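Local coordinates for protein SdbC (PDB 4KSN) that is of unknown molecular function but is probably an effector protein of Legionella pneumophila, represented here by its C-terminal domain, at residues Thr9-Thr21 / Val25-Ser37. The protein carries 1 engineered substitution. Sequence-based numbering, arbitrary orientation.
Sequences THLADLYLLKYDT and VYESFICKYLEDS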
loop_
_atom_site.group_PDB
_atom_site.type_symbol
_atom_site.label_atom_id
_atom_site.label_comp_id
_atom_site.label_asym_id
_atom_site.label_seq_id
_atom_site.Cartn_x
_atom_site.Cartn_y
_atom_site.Cartn_z
ATOM N N THR A 9 15.135 2.296 7.967
ATOM C CA THR A 9 13.950 1.870 7.244
ATOM C C THR A 9 13.281 2.968 6.372
ATOM O O THR A 9 12.981 4.098 6.810
ATOM C CB THR A 9 12.928 1.215 8.189
ATOM O OG1 THR A 9 11.841 0.696 7.417
ATOM C CG2 THR A 9 12.411 2.211 9.237
ATOM N N HIS A 10 13.047 2.583 5.124
ATOM C CA HIS A 10 12.509 3.484 4.096
ATOM C C HIS A 10 11.023 3.723 4.349
ATOM O O HIS A 10 10.261 2.778 4.464
ATOM C CB HIS A 10 12.708 2.816 2.735
ATOM C CG HIS A 10 11.997 3.497 1.610
ATOM N ND1 HIS A 10 10.674 3.247 1.308
ATOM C CD2 HIS A 10 12.425 4.399 0.702
ATOM C CE1 HIS A 10 10.313 3.988 0.273
ATOM N NE2 HIS A 10 11.361 4.688 -0.121
ATOM N N LEU A 11 10.619 4.973 4.424
ATOM C CA LEU A 11 9.253 5.354 4.752
ATOM C C LEU A 11 8.453 5.813 3.519
ATOM O O LEU A 11 7.319 5.380 3.315
ATOM C CB LEU A 11 9.305 6.481 5.773
ATOM C CG LEU A 11 8.102 6.790 6.642
ATOM C CD1 LEU A 11 7.811 5.662 7.629
ATOM C CD2 LEU A 11 8.356 8.094 7.376
ATOM N N ALA A 12 9.042 6.670 2.693
ATOM C CA ALA A 12 8.329 7.278 1.544
ATOM C C ALA A 12 9.322 7.775 0.515
ATOM O O ALA A 12 10.489 7.865 0.799
ATOM C CB ALA A 12 7.485 8.447 2.008
ATOM N N ASP A 13 8.842 8.052 -0.671
ATOM C CA ASP A 13 9.650 8.658 -1.715
ATOM C C ASP A 13 9.064 10.036 -1.958
ATOM O O ASP A 13 7.848 10.232 -1.811
ATOM C CB ASP A 13 9.536 7.921 -3.015
ATOM C CG ASP A 13 9.949 6.475 -2.889
ATOM O OD1 ASP A 13 10.984 6.225 -2.260
ATOM O OD2 ASP A 13 9.217 5.631 -3.434
ATOM N N LEU A 14 9.920 10.935 -2.404
ATOM C CA LEU A 14 9.525 12.267 -2.868
ATOM C C LEU A 14 10.273 12.494 -4.159
ATOM O O LEU A 14 11.227 11.724 -4.466
ATOM C CB LEU A 14 9.988 13.276 -1.820
ATOM C CG LEU A 14 9.231 13.276 -0.512
ATOM C CD1 LEU A 14 9.846 14.293 0.401
ATOM C CD2 LEU A 14 7.748 13.530 -0.745
ATOM N N TYR A 15 9.816 13.442 -4.972
ATOM C CA TYR A 15 10.411 13.652 -6.263
ATOM C C TYR A 15 10.659 15.161 -6.439
ATOM O O TYR A 15 9.777 15.967 -6.150
ATOM C CB TYR A 15 9.488 13.116 -7.366
ATOM C CG TYR A 15 9.350 11.659 -7.336
ATOM C CD1 TYR A 15 8.377 11.026 -6.521
ATOM C CD2 TYR A 15 10.253 10.860 -7.996
ATOM C CE1 TYR A 15 8.325 9.692 -6.417
ATOM C CE2 TYR A 15 10.194 9.486 -7.874
ATOM C CZ TYR A 15 9.215 8.922 -7.128
ATOM O OH TYR A 15 9.140 7.581 -7.024
ATOM N N LEU A 16 11.839 15.503 -6.930
ATOM C CA LEU A 16 12.171 16.839 -7.352
ATOM C C LEU A 16 11.968 16.905 -8.843
ATOM O O LEU A 16 12.609 16.144 -9.591
ATOM C CB LEU A 16 13.629 17.104 -7.010
ATOM C CG LEU A 16 14.173 18.493 -7.250
ATOM C CD1 LEU A 16 13.454 19.578 -6.442
ATOM C CD2 LEU A 16 15.646 18.487 -6.886
ATOM N N LEU A 17 11.034 17.745 -9.248
ATOM C CA LEU A 17 10.559 17.806 -10.584
ATOM C C LEU A 17 10.919 19.202 -11.094
ATOM O O LEU A 17 10.602 20.193 -10.472
ATOM C CB LEU A 17 9.045 17.627 -10.692
ATOM C CG LEU A 17 8.401 16.245 -10.470
ATOM C CD1 LEU A 17 6.971 16.327 -11.024
ATOM C CD2 LEU A 17 9.179 15.018 -11.031
ATOM N N LYS A 18 11.482 19.235 -12.306
ATOM C CA LYS A 18 11.892 20.505 -12.885
ATOM C C LYS A 18 11.563 20.441 -14.350
ATOM O O LYS A 18 11.701 19.439 -14.953
ATOM C CB LYS A 18 13.387 20.809 -12.599
ATOM C CG LYS A 18 13.727 21.072 -11.180
ATOM C CD LYS A 18 15.235 21.151 -10.949
ATOM C CE LYS A 18 15.610 21.514 -9.531
ATOM N NZ LYS A 18 15.234 22.914 -9.106
ATOM N N TYR A 19 11.024 21.516 -14.903
ATOM C CA TYR A 19 10.607 21.493 -16.314
ATOM C C TYR A 19 10.719 22.895 -16.937
ATOM O O TYR A 19 10.509 23.908 -16.302
ATOM C CB TYR A 19 9.202 20.921 -16.496
ATOM C CG TYR A 19 8.090 21.740 -15.889
ATOM C CD1 TYR A 19 7.438 22.730 -16.615
ATOM C CD2 TYR A 19 7.645 21.487 -14.586
ATOM C CE1 TYR A 19 6.428 23.516 -16.034
ATOM C CE2 TYR A 19 6.633 22.222 -14.021
ATOM C CZ TYR A 19 6.000 23.206 -14.734
ATOM O OH TYR A 19 5.013 23.898 -14.154
ATOM N N ASP A 20 11.138 22.914 -18.188
ATOM C CA ASP A 20 11.248 24.163 -18.943
ATOM C C ASP A 20 9.833 24.526 -19.386
ATOM O O ASP A 20 9.086 23.672 -19.885
ATOM C CB ASP A 20 12.183 23.942 -20.137
ATOM C CG ASP A 20 12.164 25.104 -21.138
ATOM O OD1 ASP A 20 12.306 26.274 -20.727
ATOM O OD2 ASP A 20 11.993 24.784 -22.320
ATOM N N THR A 21 9.461 25.758 -19.112
ATOM C CA THR A 21 8.133 26.267 -19.471
ATOM C C THR A 21 7.959 26.467 -20.992
ATOM O O THR A 21 6.970 26.007 -21.589
ATOM C CB THR A 21 7.891 27.585 -18.753
ATOM O OG1 THR A 21 8.980 28.494 -19.006
ATOM C CG2 THR A 21 7.790 27.321 -17.235
ATOM N N VAL A 25 12.128 30.200 -18.606
ATOM C CA VAL A 25 12.303 29.929 -17.205
ATOM C C VAL A 25 11.925 28.479 -16.964
ATOM O O VAL A 25 11.135 27.942 -17.704
ATOM C CB VAL A 25 11.513 30.944 -16.365
ATOM C CG1 VAL A 25 10.020 30.628 -16.324
ATOM C CG2 VAL A 25 12.127 31.056 -14.995
ATOM N N TYR A 26 12.589 27.836 -16.012
ATOM C CA TYR A 26 12.147 26.495 -15.550
ATOM C C TYR A 26 11.486 26.598 -14.167
ATOM O O TYR A 26 11.818 27.443 -13.358
ATOM C CB TYR A 26 13.306 25.472 -15.539
ATOM C CG TYR A 26 14.370 25.768 -14.510
ATOM C CD1 TYR A 26 15.467 26.596 -14.796
ATOM C CD2 TYR A 26 14.313 25.186 -13.231
ATOM C CE1 TYR A 26 16.431 26.875 -13.825
ATOM C CE2 TYR A 26 15.266 25.461 -12.269
ATOM C CZ TYR A 26 16.340 26.294 -12.575
ATOM O OH TYR A 26 17.254 26.520 -11.567
ATOM N N GLU A 27 10.597 25.619 -13.889
ATOM C CA GLU A 27 9.822 25.610 -12.671
ATOM C C GLU A 27 10.252 24.392 -11.916
ATOM O O GLU A 27 10.549 23.377 -12.553
ATOM C CB GLU A 27 8.309 25.524 -12.970
ATOM C CG GLU A 27 7.765 26.648 -13.866
ATOM C CD GLU A 27 7.760 27.970 -13.184
ATOM O OE1 GLU A 27 8.479 28.210 -12.160
ATOM O OE2 GLU A 27 6.959 28.813 -13.639
ATOM N N SER A 28 10.279 24.508 -10.594
ATOM C CA SER A 28 10.758 23.457 -9.725
ATOM C C SER A 28 9.736 23.195 -8.653
ATOM O O SER A 28 9.172 24.143 -8.095
ATOM C CB SER A 28 12.040 23.934 -9.023
ATOM O OG SER A 28 13.067 24.292 -9.959
ATOM N N PHE A 29 9.604 21.913 -8.282
ATOM C CA PHE A 29 8.572 21.502 -7.335
ATOM C C PHE A 29 9.163 20.333 -6.549
ATOM O O PHE A 29 9.963 19.553 -7.097
ATOM C CB PHE A 29 7.367 20.978 -8.073
ATOM C CG PHE A 29 6.524 22.014 -8.782
ATOM C CD1 PHE A 29 6.781 22.371 -10.086
ATOM C CD2 PHE A 29 5.410 22.539 -8.171
ATOM C CE1 PHE A 29 6.004 23.298 -10.712
ATOM C CE2 PHE A 29 4.592 23.433 -8.813
ATOM C CZ PHE A 29 4.905 23.841 -10.096
ATOM N N ILE A 30 8.775 20.229 -5.289
ATOM C CA ILE A 30 9.065 19.023 -4.478
ATOM C C ILE A 30 7.718 18.328 -4.269
ATOM O O ILE A 30 6.760 18.977 -3.901
ATOM C CB ILE A 30 9.823 19.366 -3.173
ATOM C CG1 ILE A 30 10.074 18.114 -2.338
ATOM C CG2 ILE A 30 9.146 20.368 -2.301
ATOM C CD1 ILE A 30 11.041 17.189 -3.051
ATOM N N CYS A 31 7.666 17.017 -4.600
ATOM C CA CYS A 31 6.442 16.358 -4.977
ATOM C C CYS A 31 6.305 14.987 -4.280
ATOM O O CYS A 31 7.290 14.237 -4.130
ATOM C CB CYS A 31 6.419 16.064 -6.461
ATOM S SG CYS A 31 6.778 17.574 -7.438
ATOM N N LYS A 32 5.073 14.670 -3.943
ATOM C CA LYS A 32 4.649 13.313 -3.600
ATOM C C LYS A 32 3.837 12.757 -4.780
ATOM O O LYS A 32 2.809 13.302 -5.166
ATOM C CB LYS A 32 3.844 13.376 -2.326
ATOM C CG LYS A 32 3.079 12.115 -1.946
ATOM C CD LYS A 32 4.012 11.036 -1.464
ATOM C CE LYS A 32 3.262 9.850 -0.862
ATOM N NZ LYS A 32 2.720 8.988 -1.960
ATOM N N TYR A 33 4.290 11.631 -5.286
ATOM C CA TYR A 33 3.601 10.905 -6.317
ATOM C C TYR A 33 2.319 10.253 -5.845
ATOM O O TYR A 33 2.254 9.650 -4.735
ATOM C CB TYR A 33 4.567 9.905 -6.960
ATOM C CG TYR A 33 3.968 9.053 -8.054
ATOM C CD1 TYR A 33 3.368 9.645 -9.166
ATOM C CD2 TYR A 33 4.039 7.675 -8.018
ATOM C CE1 TYR A 33 2.859 8.892 -10.187
ATOM C CE2 TYR A 33 3.517 6.876 -9.043
ATOM C CZ TYR A 33 2.889 7.482 -10.095
ATOM O OH TYR A 33 2.399 6.750 -11.149
ATOM N N LEU A 34 1.256 10.453 -6.614
ATOM C CA LEU A 34 -0.032 9.990 -6.212
ATOM C C LEU A 34 -0.137 8.552 -6.651
ATOM O O LEU A 34 -0.383 8.263 -7.806
ATOM C CB LEU A 34 -1.167 10.781 -6.831
ATOM C CG LEU A 34 -1.294 12.159 -6.240
ATOM C CD1 LEU A 34 -2.453 12.840 -6.951
ATOM C CD2 LEU A 34 -1.549 12.151 -4.744
ATOM N N GLU A 35 0.062 7.636 -5.733
ATOM C CA GLU A 35 -0.059 6.225 -6.125
ATOM C C GLU A 35 -0.479 5.379 -4.996
ATOM O O GLU A 35 -0.844 5.889 -3.923
ATOM C CB GLU A 35 1.294 5.724 -6.558
ATOM C CG GLU A 35 2.351 5.782 -5.463
ATOM C CD GLU A 35 3.632 5.050 -5.863
ATOM O OE1 GLU A 35 3.601 4.195 -6.783
ATOM O OE2 GLU A 35 4.688 5.353 -5.275
ATOM N N ASP A 36 -0.398 4.069 -5.255
ATOM C CA ASP A 36 -0.183 3.059 -4.214
ATOM C C ASP A 36 -1.536 2.722 -3.656
ATOM O O ASP A 36 -2.474 2.518 -4.429
ATOM C CB ASP A 36 0.807 3.590 -3.157
ATOM C CG ASP A 36 1.478 2.509 -2.349
ATOM O OD1 ASP A 36 0.798 1.715 -1.639
ATOM O OD2 ASP A 36 2.731 2.498 -2.403
ATOM N N SER A 37 -1.650 2.697 -2.328
ATOM C CA SER A 37 -2.636 1.890 -1.641
ATOM C C SER A 37 -2.304 0.430 -1.963
ATOM O O SER A 37 -2.020 -0.368 -1.058
ATOM C CB SER A 37 -4.077 2.265 -2.026
ATOM O OG SER A 37 -4.452 1.729 -3.291
HETATM O O HOH W 1 6.111 9.874 -3.896
HETATM O O HOH W 2 7.455 6.263 -5.670
#
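The ring of Tyr19 on strand 10-20 lies across Glu27 of the neighbouring strand 26-33: with chi1 at 65° its CG sits between the backbone N and carbonyl carbon, which swings the ring over its partner. Glu27 CB lies over one ring face, 4.0 Å from the centroid, in a CH-pi contact, while Tyr19 CE2 meets Phe29 CE1 obliquely at 3.5 Å. A tyrosine suits this place because its flat ring covers aliphatic carbon and its hydroxyl still reaches Leu57 O of the second subunit. The Glu27 carboxylate forms a salt bridge with Arg55 of that subunit, which probably offsets its charge, and hydrogen bonds with its Tyr33 OH and Leu57 N.

The two strands form an antiparallel beta hairpin, and hydrogen-bonded pairs Tyr15-Cys31, Leu17-Phe29 and Tyr19-Glu27 send their side chains to one face. Near the turn, Val25 O accepts from both Thr21 N (3.1 Å) and Thr21 OG1 (2.6 Å); chi1 of 53° brings the hydroxyl there, OG1 also bonds with Leu23 N, and CG2 packs against Glu27 CG. Strand 26-33 also pairs with its counterpart in the second subunit, extending the sheet across the interface.

Cys31 sets SG 3.7 Å from Leu17 CG and CB beside Tyr15 CB; its short side chain suits the packing on Cys31 of the second subunit. Tyr15 N bonds to Cys31 O at 2.8 Å, and the ring leans diagonally past Cys31, where Tyr15 CE1 touches Tyr33 CB at 3.8 Å. A water 2.5 Å from Tyr15 OH lies between that hydroxyl and the carboxylate oxygens Asp13 OD2 and Glu35 OE2.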